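Local coordinates for adenylate cyclase-like protein (Chlamydia trachomatis, PDB 3GQS) that is of unknown function but carries, in this fragment, an FHA domain, a fold that in related proteins often recognises phosphothreonine peptides, consistent with phosphate binding here, at residues A[3-11]-A[94-103]; A[21-32]-A[45-56]. All coordinates share one frame; numbering follows the deposited sequence.

Contact 1: residues A[3-11]-A[94-103]; sequences SRFLLKVLA and TTLFLLVDYA
Leu7 lays its CD1 methyl over one face of the Phe97 ring, 4.0 Å from the ring centroid, a CH-pi contact. Phe97 presents that face because its CG sits between the backbone N and the carbonyl carbon (chi1 75°). Leu7 CB also meets Leu99 CD2, and Leu99 CD1 in turn lies 3.7 Å from Phe5 CD1. These large apolar residues suit a buried face: Phe5, Phe97 and Leu99 reach Val60 and Ile62 of strand 60-64 in the opposing sheet. The pair thus joins the first and last strands of the FHA beta sandwich, antiparallel and bonded through alternate residues, as by Lys8 N to Leu98 O (2.8 Å). On the other face, Leu6 CD1 touches the edge of the Tyr102 ring at CD1 (3.5 Å), while the aliphatic part of Lys8 runs alongside Leu98. A long side chain serves there, since Lys8 NZ donates to a water that also bonds Tyr102 OH. Toward the chain ends, the Asp101 carboxylate stacks on the Phe5 ring, their planes 12° apart. With CG anti to the backbone N (chi1 -175°), Asp101 also offers the syn lone pair of OD1 to Ser3 OG at 2.9 Å.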
# COMPACT_ATOMS: atom_id res chain seq x y z
N SER A 3 13.17 10.49 -8.32
CA SER A 3 13.41 9.60 -7.12
C SER A 3 12.63 8.26 -7.19
O SER A 3 11.62 8.14 -7.85
CB SER A 3 13.10 10.35 -5.82
OG SER A 3 11.72 10.33 -5.50
N ARG A 4 13.13 7.27 -6.46
CA ARG A 4 12.76 5.84 -6.60
C ARG A 4 12.03 5.28 -5.37
O ARG A 4 12.63 5.12 -4.31
CB ARG A 4 14.05 5.07 -6.85
CG ARG A 4 13.91 3.66 -7.24
CD ARG A 4 15.24 2.94 -7.20
NE ARG A 4 15.07 1.53 -7.54
CZ ARG A 4 14.88 1.06 -8.77
NH1 ARG A 4 14.75 -0.24 -8.93
NH2 ARG A 4 14.88 1.87 -9.84
N PHE A 5 10.75 4.96 -5.51
CA PHE A 5 9.95 4.42 -4.40
C PHE A 5 9.86 2.90 -4.46
O PHE A 5 9.72 2.33 -5.52
CB PHE A 5 8.50 4.91 -4.40
CG PHE A 5 8.34 6.39 -4.14
CD1 PHE A 5 8.25 6.87 -2.83
CD2 PHE A 5 8.23 7.30 -5.21
CE1 PHE A 5 8.09 8.27 -2.58
CE2 PHE A 5 8.06 8.65 -4.97
CZ PHE A 5 7.99 9.15 -3.65
N LEU A 6 9.86 2.28 -3.28
CA LEU A 6 9.67 0.84 -3.17
C LEU A 6 8.69 0.55 -2.05
O LEU A 6 8.69 1.23 -1.04
CB LEU A 6 11.01 0.09 -2.95
CG LEU A 6 11.96 0.06 -4.15
CD1 LEU A 6 13.15 1.07 -3.96
CD2 LEU A 6 12.45 -1.37 -4.42
N LEU A 7 7.84 -0.44 -2.24
CA LEU A 7 6.93 -0.81 -1.21
C LEU A 7 7.60 -2.00 -0.50
O LEU A 7 7.92 -3.00 -1.13
CB LEU A 7 5.55 -1.19 -1.79
CG LEU A 7 4.48 -1.58 -0.74
CD1 LEU A 7 3.08 -1.33 -1.19
CD2 LEU A 7 4.58 -3.00 -0.38
N LYS A 8 7.87 -1.88 0.78
CA LYS A 8 8.37 -3.10 1.48
C LYS A 8 7.35 -3.61 2.51
O LYS A 8 6.86 -2.86 3.33
CB LYS A 8 9.79 -2.96 2.05
CG LYS A 8 10.06 -1.84 2.91
CD LYS A 8 11.48 -1.94 3.58
CE LYS A 8 12.65 -1.89 2.58
NZ LYS A 8 14.02 -1.88 3.22
N VAL A 9 7.05 -4.88 2.43
CA VAL A 9 6.21 -5.55 3.45
C VAL A 9 7.05 -5.91 4.71
O VAL A 9 8.07 -6.58 4.60
CB VAL A 9 5.64 -6.82 2.91
CG1 VAL A 9 4.81 -7.60 4.04
CG2 VAL A 9 4.80 -6.54 1.67
N LEU A 10 6.58 -5.46 5.87
CA LEU A 10 7.27 -5.55 7.16
C LEU A 10 6.90 -6.79 7.97
O LEU A 10 7.73 -7.28 8.75
CB LEU A 10 6.98 -4.32 8.02
CG LEU A 10 7.37 -2.98 7.36
CD1 LEU A 10 6.87 -1.72 8.09
CD2 LEU A 10 8.89 -2.95 7.10
N ALA A 11 5.67 -7.29 7.78
CA ALA A 11 5.09 -8.35 8.65
C ALA A 11 3.63 -8.53 8.34
O ALA A 11 3.13 -7.80 7.49
CB ALA A 11 5.28 -8.02 10.19
N THR A 94 -3.70 -7.36 9.30
CA THR A 94 -2.59 -7.61 10.22
C THR A 94 -1.26 -7.42 9.49
O THR A 94 -0.19 -7.60 10.07
CB THR A 94 -2.67 -9.03 10.78
OG1 THR A 94 -2.53 -9.94 9.69
CG2 THR A 94 -3.99 -9.27 11.46
N THR A 95 -1.33 -7.02 8.23
CA THR A 95 -0.14 -6.80 7.44
C THR A 95 0.36 -5.33 7.54
O THR A 95 -0.41 -4.40 7.61
CB THR A 95 -0.36 -7.27 5.98
OG1 THR A 95 -0.53 -8.70 5.97
CG2 THR A 95 0.82 -6.89 5.08
N LEU A 96 1.67 -5.17 7.60
CA LEU A 96 2.30 -3.87 7.78
C LEU A 96 3.18 -3.64 6.56
O LEU A 96 3.81 -4.54 6.07
CB LEU A 96 3.13 -3.84 9.07
CG LEU A 96 2.41 -3.88 10.42
CD1 LEU A 96 3.45 -3.91 11.64
CD2 LEU A 96 1.39 -2.74 10.61
N PHE A 97 3.17 -2.43 6.05
CA PHE A 97 4.12 -2.05 5.00
C PHE A 97 4.47 -0.60 5.01
O PHE A 97 3.84 0.23 5.68
CB PHE A 97 3.64 -2.48 3.63
CG PHE A 97 2.52 -1.64 3.06
CD1 PHE A 97 2.80 -0.44 2.40
CD2 PHE A 97 1.22 -2.08 3.12
CE1 PHE A 97 1.80 0.32 1.81
CE2 PHE A 97 0.20 -1.32 2.55
CZ PHE A 97 0.51 -0.10 1.88
N LEU A 98 5.52 -0.28 4.29
CA LEU A 98 5.88 1.13 4.10
C LEU A 98 6.61 1.38 2.81
O LEU A 98 7.04 0.43 2.13
CB LEU A 98 6.69 1.69 5.28
CG LEU A 98 8.09 1.21 5.62
CD1 LEU A 98 9.02 1.08 4.44
CD2 LEU A 98 8.60 2.25 6.58
N LEU A 99 6.66 2.65 2.46
CA LEU A 99 7.37 3.10 1.29
C LEU A 99 8.68 3.62 1.76
O LEU A 99 8.77 4.37 2.73
CB LEU A 99 6.68 4.24 0.51
CG LEU A 99 5.43 3.91 -0.31
CD1 LEU A 99 5.43 4.76 -1.58
CD2 LEU A 99 5.30 2.38 -0.66
N VAL A 100 9.69 3.22 1.01
CA VAL A 100 10.97 3.86 1.06
C VAL A 100 11.20 4.61 -0.25
O VAL A 100 10.66 4.26 -1.31
CB VAL A 100 12.08 2.85 1.33
CG1 VAL A 100 11.97 2.42 2.79
CG2 VAL A 100 12.00 1.67 0.34
N ASP A 101 11.99 5.66 -0.13
CA ASP A 101 12.35 6.53 -1.25
C ASP A 101 13.87 6.66 -1.28
O ASP A 101 14.51 6.96 -0.27
CB ASP A 101 11.69 7.90 -1.10
CG ASP A 101 11.93 8.82 -2.29
OD1 ASP A 101 12.12 8.38 -3.43
OD2 ASP A 101 11.89 10.03 -2.07
N TYR A 102 14.44 6.35 -2.43
CA TYR A 102 15.86 6.55 -2.69
C TYR A 102 15.93 7.81 -3.53
O TYR A 102 15.60 7.79 -4.72
CB TYR A 102 16.47 5.34 -3.41
CG TYR A 102 16.58 4.10 -2.53
CD1 TYR A 102 15.55 3.15 -2.47
CD2 TYR A 102 17.71 3.88 -1.74
CE1 TYR A 102 15.66 2.02 -1.66
CE2 TYR A 102 17.84 2.76 -0.95
CZ TYR A 102 16.81 1.84 -0.90
OH TYR A 102 16.95 0.75 -0.09
N ALA A 103 16.32 8.91 -2.89
CA ALA A 103 16.34 10.25 -3.52
C ALA A 103 17.71 10.53 -4.14
O ALA A 103 18.00 10.06 -5.25
CB ALA A 103 15.98 11.32 -2.48
O HOH W 1 14.89 -0.71 0.65

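Contact 2: residues A[21-32]-A[45-56]. With PO4 (phosphate ion), chain C.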
# COMPACT_ATOMS: atom_id res chain seq x y z
N LEU A 21 7.75 0.77 -7.18
CA LEU A 21 6.49 1.36 -7.57
C LEU A 21 6.84 2.55 -8.50
O LEU A 21 7.49 3.52 -8.09
CB LEU A 21 5.69 1.82 -6.34
CG LEU A 21 5.27 0.75 -5.31
CD1 LEU A 21 4.44 1.37 -4.20
CD2 LEU A 21 4.53 -0.38 -5.94
N ASP A 22 6.44 2.42 -9.73
CA ASP A 22 6.90 3.34 -10.85
C ASP A 22 6.21 4.67 -10.76
O ASP A 22 5.04 4.75 -10.35
CB ASP A 22 6.62 2.72 -12.22
CG ASP A 22 7.57 1.57 -12.57
OD1 ASP A 22 8.71 1.59 -12.10
OD2 ASP A 22 7.21 0.65 -13.36
N SER A 23 6.90 5.74 -11.16
CA SER A 23 6.28 7.06 -11.13
C SER A 23 5.20 7.14 -12.23
O SER A 23 5.38 6.64 -13.36
CB SER A 23 7.33 8.18 -11.26
OG SER A 23 7.61 8.42 -12.60
N GLY A 24 4.07 7.74 -11.89
CA GLY A 24 2.92 7.77 -12.83
C GLY A 24 2.10 6.47 -12.87
O GLY A 24 1.24 6.28 -13.73
N LYS A 25 2.35 5.55 -11.94
CA LYS A 25 1.56 4.30 -11.95
C LYS A 25 0.77 4.13 -10.70
O LYS A 25 1.06 4.72 -9.68
CB LYS A 25 2.45 3.09 -12.25
CG LYS A 25 3.19 3.27 -13.60
CD LYS A 25 3.20 2.04 -14.47
CE LYS A 25 3.77 2.34 -15.87
NZ LYS A 25 5.29 2.23 -15.87
N THR A 26 -0.24 3.28 -10.82
CA THR A 26 -1.19 2.96 -9.76
C THR A 26 -1.09 1.46 -9.48
O THR A 26 -1.05 0.67 -10.40
CB THR A 26 -2.62 3.23 -10.24
OG1 THR A 26 -2.73 4.62 -10.65
CG2 THR A 26 -3.66 2.89 -9.17
N TYR A 27 -1.10 1.08 -8.20
CA TYR A 27 -0.96 -0.33 -7.82
C TYR A 27 -2.02 -0.71 -6.79
O TYR A 27 -2.24 -0.05 -5.84
CB TYR A 27 0.43 -0.59 -7.20
CG TYR A 27 1.60 -0.37 -8.14
CD1 TYR A 27 2.27 -1.43 -8.72
CD2 TYR A 27 2.07 0.90 -8.38
CE1 TYR A 27 3.35 -1.21 -9.55
CE2 TYR A 27 3.13 1.12 -9.23
CZ TYR A 27 3.75 0.08 -9.82
OH TYR A 27 4.82 0.35 -10.68
N ILE A 28 -2.67 -1.80 -7.02
CA ILE A 28 -3.71 -2.26 -6.11
C ILE A 28 -3.09 -3.31 -5.20
O ILE A 28 -2.45 -4.21 -5.67
CB ILE A 28 -4.84 -2.88 -6.90
CG1 ILE A 28 -5.49 -1.78 -7.82
CG2 ILE A 28 -5.87 -3.50 -5.99
CD1 ILE A 28 -6.51 -2.36 -8.85
N VAL A 29 -3.30 -3.16 -3.91
CA VAL A 29 -2.78 -4.12 -2.93
C VAL A 29 -3.99 -4.94 -2.43
O VAL A 29 -4.96 -4.40 -2.01
CB VAL A 29 -2.05 -3.42 -1.75
CG1 VAL A 29 -1.49 -4.50 -0.65
CG2 VAL A 29 -0.93 -2.53 -2.27
N GLY A 30 -3.94 -6.25 -2.54
CA GLY A 30 -5.02 -7.07 -2.03
C GLY A 30 -4.62 -8.53 -1.92
O GLY A 30 -3.48 -8.87 -2.18
N SER A 31 -5.60 -9.37 -1.57
CA SER A 31 -5.40 -10.81 -1.41
C SER A 31 -5.75 -11.65 -2.64
O SER A 31 -5.33 -12.80 -2.70
CB SER A 31 -6.19 -11.32 -0.20
OG SER A 31 -7.58 -10.95 -0.24
N ASP A 32 -6.51 -11.08 -3.59
CA ASP A 32 -6.92 -11.79 -4.83
C ASP A 32 -6.01 -11.42 -6.05
O ASP A 32 -6.03 -10.28 -6.51
CB ASP A 32 -8.37 -11.45 -5.14
CG ASP A 32 -8.93 -12.17 -6.37
OD1 ASP A 32 -8.20 -12.86 -7.12
OD2 ASP A 32 -10.16 -12.04 -6.57
N ILE A 45 -6.92 -9.22 4.64
CA ILE A 45 -6.76 -8.32 3.49
C ILE A 45 -7.89 -8.57 2.42
O ILE A 45 -8.09 -9.67 1.88
CB ILE A 45 -5.32 -8.41 2.90
CG1 ILE A 45 -4.28 -8.01 3.98
CG2 ILE A 45 -5.10 -7.45 1.72
CD1 ILE A 45 -2.79 -8.27 3.60
N SER A 46 -8.62 -7.52 2.13
CA SER A 46 -9.64 -7.55 1.09
C SER A 46 -9.06 -7.99 -0.27
O SER A 46 -7.86 -7.86 -0.54
CB SER A 46 -10.34 -6.21 1.02
OG SER A 46 -11.20 -6.10 2.14
N ARG A 47 -9.92 -8.56 -1.10
CA ARG A 47 -9.52 -9.05 -2.42
C ARG A 47 -8.77 -7.93 -3.16
O ARG A 47 -7.70 -8.12 -3.72
CB ARG A 47 -10.73 -9.48 -3.21
CG ARG A 47 -11.37 -10.74 -2.70
CD ARG A 47 -12.75 -11.02 -3.31
NE ARG A 47 -13.39 -12.16 -2.68
CZ ARG A 47 -14.08 -12.15 -1.52
NH1 ARG A 47 -14.27 -11.04 -0.83
NH2 ARG A 47 -14.65 -13.25 -1.09
N GLN A 48 -9.34 -6.75 -3.07
CA GLN A 48 -8.63 -5.51 -3.39
C GLN A 48 -8.90 -4.50 -2.31
O GLN A 48 -10.01 -4.15 -2.00
CB GLN A 48 -9.02 -4.99 -4.80
CG GLN A 48 -10.49 -4.55 -4.96
CD GLN A 48 -10.81 -4.20 -6.42
OE1 GLN A 48 -10.05 -3.45 -7.07
NE2 GLN A 48 -11.89 -4.76 -6.94
N HIS A 49 -7.83 -4.02 -1.71
CA HIS A 49 -7.93 -3.39 -0.44
C HIS A 49 -7.62 -1.88 -0.48
O HIS A 49 -8.32 -1.06 0.10
CB HIS A 49 -6.95 -4.10 0.49
CG HIS A 49 -7.12 -3.74 1.93
ND1 HIS A 49 -7.47 -4.66 2.89
CD2 HIS A 49 -7.00 -2.55 2.57
CE1 HIS A 49 -7.60 -4.04 4.05
NE2 HIS A 49 -7.30 -2.76 3.89
N ALA A 50 -6.51 -1.57 -1.12
CA ALA A 50 -5.90 -0.25 -1.11
C ALA A 50 -5.30 -0.04 -2.48
O ALA A 50 -4.89 -0.97 -3.12
CB ALA A 50 -4.78 -0.13 -0.04
N LYS A 51 -5.23 1.23 -2.87
CA LYS A 51 -4.63 1.60 -4.13
C LYS A 51 -3.58 2.63 -3.88
O LYS A 51 -3.79 3.53 -3.11
CB LYS A 51 -5.68 2.15 -5.08
CG LYS A 51 -5.19 2.10 -6.48
CD LYS A 51 -6.24 1.62 -7.51
CE LYS A 51 -7.34 2.53 -7.69
NZ LYS A 51 -8.41 1.86 -8.56
N ILE A 52 -2.43 2.47 -4.51
CA ILE A 52 -1.31 3.38 -4.31
C ILE A 52 -0.99 4.03 -5.64
O ILE A 52 -0.71 3.37 -6.61
CB ILE A 52 -0.04 2.63 -3.74
CG1 ILE A 52 -0.41 1.93 -2.43
CG2 ILE A 52 1.20 3.59 -3.57
CD1 ILE A 52 0.76 1.06 -1.83
N ILE A 53 -1.11 5.33 -5.67
CA ILE A 53 -0.95 6.11 -6.89
C ILE A 53 0.30 6.92 -6.78
O ILE A 53 0.43 7.78 -5.92
CB ILE A 53 -2.16 7.03 -7.10
CG1 ILE A 53 -3.40 6.19 -7.42
CG2 ILE A 53 -1.90 8.06 -8.25
CD1 ILE A 53 -4.66 6.71 -6.77
N ILE A 54 1.25 6.64 -7.64
CA ILE A 54 2.49 7.41 -7.63
C ILE A 54 2.34 8.44 -8.72
O ILE A 54 2.24 8.11 -9.89
CB ILE A 54 3.75 6.57 -7.80
CG1 ILE A 54 3.94 5.68 -6.54
CG2 ILE A 54 4.98 7.46 -7.95
CD1 ILE A 54 3.53 4.35 -6.76
N GLY A 55 2.28 9.70 -8.30
CA GLY A 55 2.17 10.81 -9.22
C GLY A 55 3.50 10.98 -9.91
O GLY A 55 4.50 10.39 -9.53
N ASN A 56 3.52 11.79 -10.94
CA ASN A 56 4.73 11.97 -11.69
C ASN A 56 5.75 12.89 -11.02
O ASN A 56 6.86 13.02 -11.52
CB ASN A 56 4.41 12.44 -13.11
CG ASN A 56 3.97 11.28 -13.98
OD1 ASN A 56 4.68 10.22 -14.05
ND2 ASN A 56 2.79 11.43 -14.60
P PO4 C . -13.63 -7.89 0.47
O1 PO4 C . -13.87 -6.42 0.38
O2 PO4 C . -12.91 -8.05 1.84
O3 PO4 C . -14.94 -8.67 0.44
O4 PO4 C . -12.83 -8.57 -0.60
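Val29 O accepts two successive N-H groups, His49 N at 2.9 Å and, weakly, Ala50 N, the mark of a classic beta bulge at one end of this antiparallel strand pair. The Ser-x-x-His sequence of FHA domains, Ser46 to His49, runs into the bulge and ends on its first residue. Along the regular part, Val29 N bonds Ala50 O, Tyr27 exchanges two bonds with Ile52, and Ile54 N points nearly along the C=O of Lys25. At the far end a type II turn, Asp22 to Lys25, is closed by Lys25 N to Asp22 O; Gly24 supplies its positive phi and makes a weak bond from N to Ile54 O. Tyr27 OH accepts Asp22 N (2.8 Å), so a tyrosine can lie buried with its hydroxyl bonded.

Glycine suits position 30, where the 45-47 loop crosses so closely that Gly30 CA makes a CA-H...O contact with Arg47 O at 3.3 Å. Three donors then grip this loop: Ser31 N to Ser46 O, Ser31 OG to Ile45 O, and Asp32 N to Arg47 O, the last on a carbonyl lone pair. His49 braces the same loop: CG anti to the backbone N (chi1 -168°) carries the ring back to Ser46 N, which ND1 accepts at 3.2 Å, and NE2 bonds Gly70 O. The loop so held binds a phosphate ion, probably from the crystallisation liquor, at a place consistent with the phosphopeptide site of related FHA domains. Ser46 OG, which also bonds Lys68 N, donates to phosphate O2 (2.6 Å). Phosphate O4 receives Arg47 N at 3.0 Å and Arg47 NH1 at 2.9 Å.

From the N terminus, strand 4-9 begins the chain, and its partner, strand 95-102, ends it, so contact 1 closes a loop around nearly the whole domain. Contact 2 is nested inside: segment 21-32 pairs with 45-56 after a short excursion through strand 38-39. Each contact belongs to a different sheet of the sandwich, their centres about 12 Å apart. They touch through the core, where Leu7 CD1 packs on Ile52 CD1 at 3.4 Å, and Thr95 meets Ile45. Leu21 makes the passage between sheets: its backbone N probably bonds Phe5 O, while its side chain packs on Leu7 and Leu99 of contact 1.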